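Local coordinates for protein CaaX farnesyltransferase beta subunit Ram1 (Aspergillus fumigatus, PDB 4L9P) that probably serves as the peptide-binding, zinc-containing beta subunit of the farnesyltransferase that attaches farnesyl groups to cysteines near protein C termini, at residues B[311-320]-B[368-379]; B[323-333]-B[378-386]. All coordinates share one frame; numbering follows the deposited sequence.

After nine earlier helices the chain enters helix 312-323, turns through a short loop into helix 328-335, passes helix 338-346 and comes back through helix 368-371 into helix 375-384. Contact 1 closes this excursion at its inner end, bringing 368-379 against 311-320 beside the bound isoprenoid analog. Contact 2 closes a second loop, of 44 intervening residues, between 323-333 and 378-386. Its segments alternate in sequence with those of contact 1, so the two loops cross rather than nest. Both use helix 375-384 and share L378 and V379, and L319 touches V332 where they meet. Together they tie helices 312-323 and 328-335 to helix 375-384, from the ligand pocket outward.

Contact 1: B[311-320]-B[368-379]; sequences HGAYAFCALA and YSHWVGNCWPLV. With FII ([(3,7,11-trimethyl-dodeca-2,6,10-trienyloxycarbamoyl)-methyl]-phosphonic acid), chain Q.
F316 is the main bump here: its ring drops into a hollow walled by H370, W371, C375 and L378, a knob-into-hole fit. With CG anti to the backbone N (chi1 175°), the ring sits between H370 and A320. The edge of H370 meets one face of F316, CE1 lying 3.6 Å from F316 CZ, while A320 CB lies over the opposite face. N374 ND2 donates a nearly straight bond to H370 ND1, in the plane of that ring, and so fixes its rotation, while N374 OD1 is bonded to T443. F316 CD2 also reaches 3.6 Å from W371 CE3.

Further along, L378 CD1 fits beside the backbone of L319 and A320, 3.6 Å from A320 N, and L319 CD1 rests 3.8 Å from C375 SG. At the other end the backbones come close at G312, which has no side chain and whose CA is 3.9 Å from V372 CG2.

A313 CB and FII C12 lie over the same face of the W371 indole, whose NE1 bonds to Y432. H311 takes A313 N on ND1, an N-cap bond, and turns NE2 to FII O49 at 2.8 Å, while Y368 OH gives a 2.5 Å bond to FII O51. R359 and K362 also bind the analog. The arrangement is that of the isoprenoid pocket inside the alpha-alpha toroid of a prenyltransferase beta subunit, close to its zinc ion.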
loop_
_atom_site.group_PDB
_atom_site.type_symbol
_atom_site.label_atom_id
_atom_site.label_comp_id
_atom_site.label_asym_id
_atom_site.label_seq_id
_atom_site.Cartn_x
_atom_site.Cartn_y
_atom_site.Cartn_z
ATOM N N HIS B 311 -0.767 6.758 -1.603
ATOM C CA HIS B 311 0.209 5.733 -1.991
ATOM C C HIS B 311 -0.546 4.512 -2.480
ATOM O O HIS B 311 -1.499 4.059 -1.854
ATOM C CB HIS B 311 1.074 5.351 -0.763
ATOM C CG HIS B 311 2.318 4.622 -1.139
ATOM N ND1 HIS B 311 2.306 3.293 -1.552
ATOM C CD2 HIS B 311 3.594 5.035 -1.204
ATOM C CE1 HIS B 311 3.548 2.947 -1.882
ATOM N NE2 HIS B 311 4.349 3.995 -1.669
ATOM N N GLY B 312 -0.056 3.890 -3.550
ATOM C CA GLY B 312 -0.749 2.718 -4.126
ATOM C C GLY B 312 -0.884 1.574 -3.134
ATOM O O GLY B 312 -1.906 0.859 -3.201
ATOM N N ALA B 313 0.087 1.318 -2.254
ATOM C CA ALA B 313 -0.077 0.197 -1.360
ATOM C C ALA B 313 -1.258 0.422 -0.421
ATOM O O ALA B 313 -2.021 -0.511 -0.125
ATOM C CB ALA B 313 1.167 0.025 -0.555
ATOM N N TYR B 314 -1.404 1.657 0.042
ATOM C CA TYR B 314 -2.498 1.953 0.980
ATOM C C TYR B 314 -3.814 2.117 0.233
ATOM O O TYR B 314 -4.885 1.797 0.791
ATOM C CB TYR B 314 -2.152 3.203 1.768
ATOM C CG TYR B 314 -0.935 2.986 2.660
ATOM C CD1 TYR B 314 -0.896 1.900 3.550
ATOM C CD2 TYR B 314 0.099 3.930 2.763
ATOM C CE1 TYR B 314 0.170 1.742 4.465
ATOM C CE2 TYR B 314 1.149 3.756 3.664
ATOM C CZ TYR B 314 1.193 2.691 4.501
ATOM O OH TYR B 314 2.224 2.598 5.413
ATOM N N ALA B 315 -3.789 2.546 -1.035
ATOM C CA ALA B 315 -5.039 2.530 -1.846
ATOM C C ALA B 315 -5.557 1.110 -1.992
ATOM O O ALA B 315 -6.783 0.875 -1.865
ATOM C CB ALA B 315 -4.783 3.151 -3.202
ATOM N N PHE B 316 -4.644 0.157 -2.262
ATOM C CA PHE B 316 -5.106 -1.218 -2.339
ATOM C C PHE B 316 -5.770 -1.636 -1.018
ATOM O O PHE B 316 -6.889 -2.226 -0.987
ATOM C CB PHE B 316 -3.990 -2.219 -2.668
ATOM C CG PHE B 316 -4.482 -3.652 -2.616
ATOM C CD1 PHE B 316 -5.257 -4.160 -3.673
ATOM C CD2 PHE B 316 -4.285 -4.421 -1.464
ATOM C CE1 PHE B 316 -5.813 -5.428 -3.603
ATOM C CE2 PHE B 316 -4.816 -5.739 -1.392
ATOM C CZ PHE B 316 -5.607 -6.233 -2.462
ATOM N N CYS B 317 -5.055 -1.427 0.088
ATOM C CA CYS B 317 -5.638 -1.868 1.374
ATOM C C CYS B 317 -7.025 -1.261 1.621
ATOM O O CYS B 317 -7.944 -1.947 2.082
ATOM C CB CYS B 317 -4.705 -1.410 2.521
ATOM S SG CYS B 317 -3.139 -2.341 2.602
ATOM N N ALA B 318 -7.163 0.040 1.374
ATOM C CA ALA B 318 -8.434 0.720 1.622
ATOM C C ALA B 318 -9.543 0.248 0.679
ATOM O O ALA B 318 -10.661 0.022 1.134
ATOM C CB ALA B 318 -8.275 2.257 1.520
ATOM N N LEU B 319 -9.237 0.146 -0.618
ATOM C CA LEU B 319 -10.291 -0.233 -1.576
ATOM C C LEU B 319 -10.677 -1.694 -1.365
ATOM O O LEU B 319 -11.872 -2.026 -1.415
ATOM C CB LEU B 319 -9.790 -0.052 -3.004
ATOM C CG LEU B 319 -9.625 1.434 -3.402
ATOM C CD1 LEU B 319 -8.828 1.553 -4.710
ATOM C CD2 LEU B 319 -11.025 2.122 -3.487
ATOM N N ALA B 320 -9.698 -2.575 -1.109
ATOM C CA ALA B 320 -10.026 -3.971 -0.869
ATOM C C ALA B 320 -10.845 -4.070 0.426
ATOM O O ALA B 320 -11.821 -4.821 0.497
ATOM C CB ALA B 320 -8.724 -4.833 -0.752
ATOM N N TYR B 368 4.255 -3.079 -7.207
ATOM C CA TYR B 368 3.005 -2.340 -7.421
ATOM C C TYR B 368 2.174 -3.004 -8.531
ATOM O O TYR B 368 1.035 -2.611 -8.731
ATOM C CB TYR B 368 3.246 -0.832 -7.705
ATOM C CG TYR B 368 3.959 -0.170 -6.512
ATOM C CD1 TYR B 368 3.490 -0.405 -5.217
ATOM C CD2 TYR B 368 5.100 0.567 -6.710
ATOM C CE1 TYR B 368 4.172 0.149 -4.072
ATOM C CE2 TYR B 368 5.787 1.136 -5.621
ATOM C CZ TYR B 368 5.314 0.872 -4.329
ATOM O OH TYR B 368 5.955 1.429 -3.243
ATOM N N SER B 369 2.770 -3.959 -9.263
ATOM C CA SER B 369 1.938 -4.710 -10.202
ATOM C C SER B 369 0.757 -5.337 -9.466
ATOM O O SER B 369 -0.362 -5.420 -10.036
ATOM C CB SER B 369 2.774 -5.832 -10.833
ATOM O OG SER B 369 3.947 -5.277 -11.384
ATOM N N HIS B 370 0.935 -5.723 -8.185
ATOM C CA HIS B 370 -0.173 -6.070 -7.335
ATOM C C HIS B 370 -0.823 -4.878 -6.674
ATOM O O HIS B 370 -2.038 -4.621 -6.856
ATOM C CB HIS B 370 0.235 -7.049 -6.264
ATOM C CG HIS B 370 -0.809 -7.165 -5.205
ATOM N ND1 HIS B 370 -2.089 -7.633 -5.483
ATOM C CD2 HIS B 370 -0.802 -6.803 -3.883
ATOM C CE1 HIS B 370 -2.823 -7.544 -4.370
ATOM N NE2 HIS B 370 -2.072 -7.042 -3.388
ATOM N N TRP B 371 -0.058 -4.054 -5.938
ATOM C CA TRP B 371 -0.778 -3.072 -5.076
ATOM C C TRP B 371 -1.583 -2.096 -5.923
ATOM O O TRP B 371 -2.712 -1.758 -5.548
ATOM C CB TRP B 371 0.211 -2.288 -4.188
ATOM C CG TRP B 371 1.036 -3.193 -3.289
ATOM C CD1 TRP B 371 2.392 -3.411 -3.348
ATOM C CD2 TRP B 371 0.544 -4.031 -2.246
ATOM N NE1 TRP B 371 2.779 -4.335 -2.408
ATOM C CE2 TRP B 371 1.668 -4.743 -1.709
ATOM C CE3 TRP B 371 -0.712 -4.234 -1.695
ATOM C CZ2 TRP B 371 1.535 -5.693 -0.683
ATOM C CZ3 TRP B 371 -0.849 -5.174 -0.688
ATOM C CH2 TRP B 371 0.285 -5.874 -0.172
ATOM N N VAL B 372 -1.000 -1.580 -7.026
ATOM C CA VAL B 372 -1.758 -0.721 -7.924
ATOM C C VAL B 372 -2.589 -1.589 -8.886
ATOM O O VAL B 372 -3.769 -1.301 -9.096
ATOM C CB VAL B 372 -0.810 0.233 -8.685
ATOM C CG1 VAL B 372 -1.544 0.981 -9.774
ATOM C CG2 VAL B 372 -0.167 1.225 -7.682
ATOM N N GLY B 373 -1.993 -2.649 -9.467
ATOM C CA GLY B 373 -2.697 -3.425 -10.511
ATOM C C GLY B 373 -4.033 -3.957 -10.002
ATOM O O GLY B 373 -5.051 -3.892 -10.703
ATOM N N ASN B 374 -4.064 -4.476 -8.771
ATOM C CA ASN B 374 -5.290 -5.057 -8.249
ATOM C C ASN B 374 -6.248 -4.036 -7.684
ATOM O O ASN B 374 -7.395 -4.404 -7.321
ATOM C CB ASN B 374 -4.997 -6.189 -7.256
ATOM C CG ASN B 374 -4.858 -7.530 -7.985
ATOM O OD1 ASN B 374 -5.676 -7.820 -8.909
ATOM N ND2 ASN B 374 -3.920 -8.374 -7.562
ATOM N N CYS B 375 -5.862 -2.739 -7.665
ATOM C CA CYS B 375 -6.909 -1.725 -7.470
ATOM C C CYS B 375 -7.843 -1.685 -8.676
ATOM O O CYS B 375 -9.033 -1.315 -8.541
ATOM C CB CYS B 375 -6.358 -0.311 -7.315
ATOM S SG CYS B 375 -5.535 -0.061 -5.700
ATOM N N TRP B 376 -7.337 -2.039 -9.865
ATOM C CA TRP B 376 -8.152 -1.853 -11.071
ATOM C C TRP B 376 -9.439 -2.701 -11.134
ATOM O O TRP B 376 -10.505 -2.157 -11.456
ATOM C CB TRP B 376 -7.308 -2.013 -12.355
ATOM C CG TRP B 376 -6.470 -0.759 -12.554
ATOM C CD1 TRP B 376 -5.066 -0.628 -12.462
ATOM C CD2 TRP B 376 -6.969 0.569 -12.846
ATOM N NE1 TRP B 376 -4.702 0.695 -12.711
ATOM C CE2 TRP B 376 -5.829 1.444 -12.940
ATOM C CE3 TRP B 376 -8.256 1.103 -13.029
ATOM C CZ2 TRP B 376 -5.947 2.802 -13.225
ATOM C CZ3 TRP B 376 -8.381 2.499 -13.271
ATOM C CH2 TRP B 376 -7.224 3.311 -13.381
ATOM N N PRO B 377 -9.369 -4.012 -10.821
ATOM C CA PRO B 377 -10.647 -4.760 -10.831
ATOM C C PRO B 377 -11.616 -4.209 -9.792
ATOM O O PRO B 377 -12.844 -4.295 -10.029
ATOM C CB PRO B 377 -10.239 -6.201 -10.455
ATOM C CG PRO B 377 -8.748 -6.287 -10.627
ATOM C CD PRO B 377 -8.180 -4.870 -10.646
ATOM N N LEU B 378 -11.097 -3.685 -8.683
ATOM C CA LEU B 378 -11.997 -3.156 -7.636
ATOM C C LEU B 378 -12.665 -1.884 -8.147
ATOM O O LEU B 378 -13.906 -1.727 -8.042
ATOM C CB LEU B 378 -11.211 -2.832 -6.339
ATOM C CG LEU B 378 -10.489 -4.072 -5.806
ATOM C CD1 LEU B 378 -9.677 -3.662 -4.518
ATOM C CD2 LEU B 378 -11.383 -5.275 -5.509
ATOM N N VAL B 379 -11.883 -0.947 -8.728
ATOM C CA VAL B 379 -12.473 0.311 -9.202
ATOM C C VAL B 379 -13.391 -0.000 -10.407
ATOM O O VAL B 379 -14.494 0.560 -10.559
ATOM C CB VAL B 379 -11.359 1.318 -9.590
ATOM C CG1 VAL B 379 -11.939 2.567 -10.396
ATOM C CG2 VAL B 379 -10.652 1.765 -8.275
HETATM C C1 FII Q . -1.146 -5.819 3.353
HETATM C C2 FII Q . 0.066 -4.939 3.508
HETATM C C6 FII Q . 0.875 -5.179 4.711
HETATM C C10 FII Q . 0.126 -3.701 2.710
HETATM C C11 FII Q . 1.245 -2.667 2.827
HETATM C C12 FII Q . 2.234 -2.922 1.653
HETATM C C15 FII Q . 3.176 -1.784 1.270
HETATM C C18 FII Q . 4.166 -1.983 0.130
HETATM C C22 FII Q . 3.370 -0.732 2.316
HETATM C C23 FII Q . 3.988 0.559 1.803
HETATM C C24 FII Q . 4.393 1.457 2.909
HETATM C C27 FII Q . 5.375 2.476 2.427
HETATM C C30 FII Q . 4.761 3.763 1.904
HETATM C C34 FII Q . 6.696 2.428 3.097
HETATM C C35 FII Q . 7.722 3.534 2.958
HETATM O O36 FII Q . 8.865 3.081 2.257
HETATM N N42 FII Q . 8.633 2.548 1.019
HETATM C C43 FII Q . 8.920 3.451 -0.015
HETATM O O44 FII Q . 9.292 4.623 0.145
HETATM C C45 FII Q . 8.748 2.840 -1.399
HETATM P P46 FII Q . 8.172 4.052 -2.697
HETATM O O49 FII Q . 7.041 4.793 -2.089
HETATM O O50 FII Q . 9.348 4.883 -3.108
HETATM O O51 FII Q . 7.720 3.106 -3.829
#

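Contact 2: B[323-333]-B[378-386]; sequences CLLGRPEVVVP and LVQAALDGT
L378 opens the second segment by pointing its CD2 branch at C323 SG, a loose touch of 4.2 Å. One turn on, A381 CB lies against the ring of P328, 3.9 Å from P328 CB. A382 is the small knob of the contact: its methyl sits among P328, E329, V332 and P333, coming within 3.5 Å of P328 O and 3.8 Å of V332 CB. With so small a residue at the crossing, the axes of the short helical segments 328-333 and 378-384 pass 7.4 Å apart, at -108°, and the carbonyl O of A382 meets the CA of E329 in a CA-H...O contact.

Past the helix end, G385 takes a positive phi and its CA lies 3.5 Å from E329 CD. T386 then gives two bonds to one oxygen, E329 OE2: a 2.8 Å bond from OG1, on the syn side of the carboxylate, and a weak one from its N. E329 reaches them by bending at chi2 (-88°). T386 CG2 lies over one face of the R327 guanidinium.

The apolar half of the contact thus rests on close helix packing, while its polar edge binds a carboxylate to the turn that ends helix 375-384; the pair of donors at OE2, one of them weak, would probably favour the charged form of E329.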
loop_
_atom_site.group_PDB
_atom_site.type_symbol
_atom_site.label_atom_id
_atom_site.label_comp_id
_atom_site.label_asym_id
_atom_site.label_seq_id
_atom_site.Cartn_x
_atom_site.Cartn_y
_atom_site.Cartn_z
ATOM N N CYS B 323 -14.395 -3.140 -0.214
ATOM C CA CYS B 323 -15.105 -4.203 -0.904
ATOM C C CYS B 323 -15.399 -5.410 -0.009
ATOM O O CYS B 323 -16.147 -6.317 -0.444
ATOM C CB CYS B 323 -14.317 -4.628 -2.181
ATOM S SG CYS B 323 -14.346 -3.243 -3.412
ATOM N N LEU B 324 -14.821 -5.505 1.193
ATOM C CA LEU B 324 -15.295 -6.472 2.186
ATOM C C LEU B 324 -16.562 -6.016 2.931
ATOM O O LEU B 324 -17.175 -6.792 3.710
ATOM C CB LEU B 324 -14.180 -6.673 3.246
ATOM C CG LEU B 324 -13.002 -7.472 2.772
ATOM C CD1 LEU B 324 -11.960 -7.444 3.861
ATOM C CD2 LEU B 324 -13.403 -8.923 2.520
ATOM N N LEU B 325 -16.961 -4.770 2.723
ATOM C CA LEU B 325 -18.103 -4.206 3.440
ATOM C C LEU B 325 -19.416 -4.201 2.671
ATOM O O LEU B 325 -20.478 -3.979 3.266
ATOM C CB LEU B 325 -17.807 -2.771 3.918
ATOM C CG LEU B 325 -16.481 -2.664 4.678
ATOM C CD1 LEU B 325 -16.226 -1.185 5.060
ATOM C CD2 LEU B 325 -16.447 -3.569 5.908
ATOM N N GLY B 326 -19.354 -4.376 1.360
ATOM C CA GLY B 326 -20.579 -4.392 0.547
ATOM C C GLY B 326 -20.167 -4.428 -0.907
ATOM O O GLY B 326 -18.981 -4.689 -1.211
ATOM N N ARG B 327 -21.139 -4.223 -1.806
ATOM C CA ARG B 327 -20.831 -4.298 -3.236
ATOM C C ARG B 327 -19.964 -3.116 -3.628
ATOM O O ARG B 327 -20.171 -1.998 -3.162
ATOM C CB ARG B 327 -22.143 -4.245 -4.010
ATOM C CG ARG B 327 -22.958 -5.502 -3.784
ATOM C CD ARG B 327 -24.227 -5.468 -4.586
ATOM N NE ARG B 327 -24.838 -6.808 -4.649
ATOM C CZ ARG B 327 -25.753 -7.203 -5.557
ATOM N NH1 ARG B 327 -26.230 -6.371 -6.490
ATOM N NH2 ARG B 327 -26.239 -8.445 -5.524
ATOM N N PRO B 328 -18.982 -3.328 -4.524
ATOM C CA PRO B 328 -18.074 -2.234 -4.915
ATOM C C PRO B 328 -18.783 -0.983 -5.431
ATOM O O PRO B 328 -18.449 0.148 -5.073
ATOM C CB PRO B 328 -17.232 -2.867 -6.008
ATOM C CG PRO B 328 -17.190 -4.331 -5.637
ATOM C CD PRO B 328 -18.607 -4.620 -5.108
ATOM N N GLU B 329 -19.857 -1.168 -6.218
ATOM C CA GLU B 329 -20.536 -0.008 -6.801
ATOM C C GLU B 329 -21.401 0.745 -5.772
ATOM O O GLU B 329 -21.908 1.832 -6.063
ATOM C CB GLU B 329 -21.427 -0.483 -7.995
ATOM C CG GLU B 329 -22.608 -1.384 -7.560
ATOM C CD GLU B 329 -22.327 -2.892 -7.471
ATOM O OE1 GLU B 329 -21.153 -3.317 -7.268
ATOM O OE2 GLU B 329 -23.322 -3.698 -7.570
ATOM N N VAL B 330 -21.559 0.159 -4.583
ATOM C CA VAL B 330 -22.224 0.878 -3.489
ATOM C C VAL B 330 -21.182 1.525 -2.614
ATOM O O VAL B 330 -21.209 2.744 -2.384
ATOM C CB VAL B 330 -23.118 -0.075 -2.645
ATOM C CG1 VAL B 330 -23.696 0.636 -1.402
ATOM C CG2 VAL B 330 -24.254 -0.631 -3.559
ATOM N N VAL B 331 -20.216 0.740 -2.155
ATOM C CA VAL B 331 -19.369 1.231 -1.091
ATOM C C VAL B 331 -18.302 2.185 -1.638
ATOM O O VAL B 331 -18.089 3.236 -1.059
ATOM C CB VAL B 331 -18.721 0.035 -0.313
ATOM C CG1 VAL B 331 -17.943 0.546 0.853
ATOM C CG2 VAL B 331 -19.797 -0.964 0.139
ATOM N N VAL B 332 -17.677 1.886 -2.770
ATOM C CA VAL B 332 -16.529 2.694 -3.198
ATOM C C VAL B 332 -16.969 4.130 -3.568
ATOM O O VAL B 332 -16.377 5.076 -3.095
ATOM C CB VAL B 332 -15.747 2.016 -4.322
ATOM C CG1 VAL B 332 -14.607 2.945 -4.821
ATOM C CG2 VAL B 332 -15.163 0.708 -3.799
ATOM N N PRO B 333 -18.091 4.333 -4.322
ATOM C CA PRO B 333 -18.470 5.729 -4.642
ATOM C C PRO B 333 -19.039 6.463 -3.441
ATOM O O PRO B 333 -18.987 7.695 -3.413
ATOM C CB PRO B 333 -19.527 5.582 -5.723
ATOM C CG PRO B 333 -19.383 4.174 -6.279
ATOM C CD PRO B 333 -18.872 3.356 -5.107
ATOM N N LEU B 378 -11.097 -3.685 -8.683
ATOM C CA LEU B 378 -11.997 -3.156 -7.636
ATOM C C LEU B 378 -12.665 -1.884 -8.147
ATOM O O LEU B 378 -13.906 -1.727 -8.042
ATOM C CB LEU B 378 -11.211 -2.832 -6.339
ATOM C CG LEU B 378 -10.489 -4.072 -5.806
ATOM C CD1 LEU B 378 -9.677 -3.662 -4.518
ATOM C CD2 LEU B 378 -11.383 -5.275 -5.509
ATOM N N VAL B 379 -11.883 -0.947 -8.728
ATOM C CA VAL B 379 -12.473 0.311 -9.202
ATOM C C VAL B 379 -13.391 -0.000 -10.407
ATOM O O VAL B 379 -14.494 0.560 -10.559
ATOM C CB VAL B 379 -11.359 1.318 -9.590
ATOM C CG1 VAL B 379 -11.939 2.567 -10.396
ATOM C CG2 VAL B 379 -10.652 1.765 -8.275
ATOM N N GLN B 380 -12.924 -0.881 -11.293
ATOM C CA GLN B 380 -13.737 -1.237 -12.480
ATOM C C GLN B 380 -15.074 -1.861 -12.055
ATOM O O GLN B 380 -16.140 -1.537 -12.622
ATOM C CB GLN B 380 -12.910 -2.116 -13.381
ATOM C CG GLN B 380 -11.797 -1.145 -14.065
ATOM C CD GLN B 380 -10.598 -1.772 -14.771
ATOM O OE1 GLN B 380 -9.721 -1.034 -15.223
ATOM N NE2 GLN B 380 -10.576 -3.088 -14.924
ATOM N N ALA B 381 -15.066 -2.674 -11.001
ATOM C CA ALA B 381 -16.342 -3.222 -10.484
ATOM C C ALA B 381 -17.208 -2.110 -9.899
ATOM O O ALA B 381 -18.445 -2.168 -9.957
ATOM C CB ALA B 381 -16.082 -4.275 -9.408
ATOM N N ALA B 382 -16.581 -1.109 -9.264
ATOM C CA ALA B 382 -17.365 -0.003 -8.707
ATOM C C ALA B 382 -18.077 0.778 -9.812
ATOM O O ALA B 382 -19.178 1.272 -9.593
ATOM C CB ALA B 382 -16.481 0.928 -7.851
ATOM N N LEU B 383 -17.465 0.840 -11.003
ATOM C CA LEU B 383 -18.040 1.534 -12.143
ATOM C C LEU B 383 -19.020 0.636 -12.915
ATOM O O LEU B 383 -20.072 1.136 -13.411
ATOM C CB LEU B 383 -16.925 1.931 -13.111
ATOM C CG LEU B 383 -15.935 2.981 -12.532
ATOM C CD1 LEU B 383 -14.814 3.291 -13.504
ATOM C CD2 LEU B 383 -16.673 4.243 -12.065
ATOM N N ASP B 384 -18.734 -0.663 -13.019
ATOM C CA ASP B 384 -19.595 -1.576 -13.806
ATOM C C ASP B 384 -20.790 -2.101 -13.042
ATOM O O ASP B 384 -21.857 -2.384 -13.629
ATOM C CB ASP B 384 -18.795 -2.817 -14.199
ATOM C CG ASP B 384 -17.776 -2.544 -15.264
ATOM O OD1 ASP B 384 -17.870 -1.493 -15.961
ATOM O OD2 ASP B 384 -16.857 -3.386 -15.382
ATOM N N GLY B 385 -20.649 -2.248 -11.739
ATOM C CA GLY B 385 -21.645 -2.919 -10.931
ATOM C C GLY B 385 -21.565 -4.430 -11.009
ATOM O O GLY B 385 -20.794 -5.015 -11.808
ATOM N N THR B 386 -22.398 -5.057 -10.194
ATOM C CA THR B 386 -22.401 -6.480 -10.027
ATOM C C THR B 386 -22.964 -7.141 -11.290
ATOM O O THR B 386 -23.960 -6.676 -11.858
ATOM C CB THR B 386 -23.225 -6.801 -8.746
ATOM O OG1 THR B 386 -22.441 -6.401 -7.603
ATOM C CG2 THR B 386 -23.484 -8.252 -8.627
#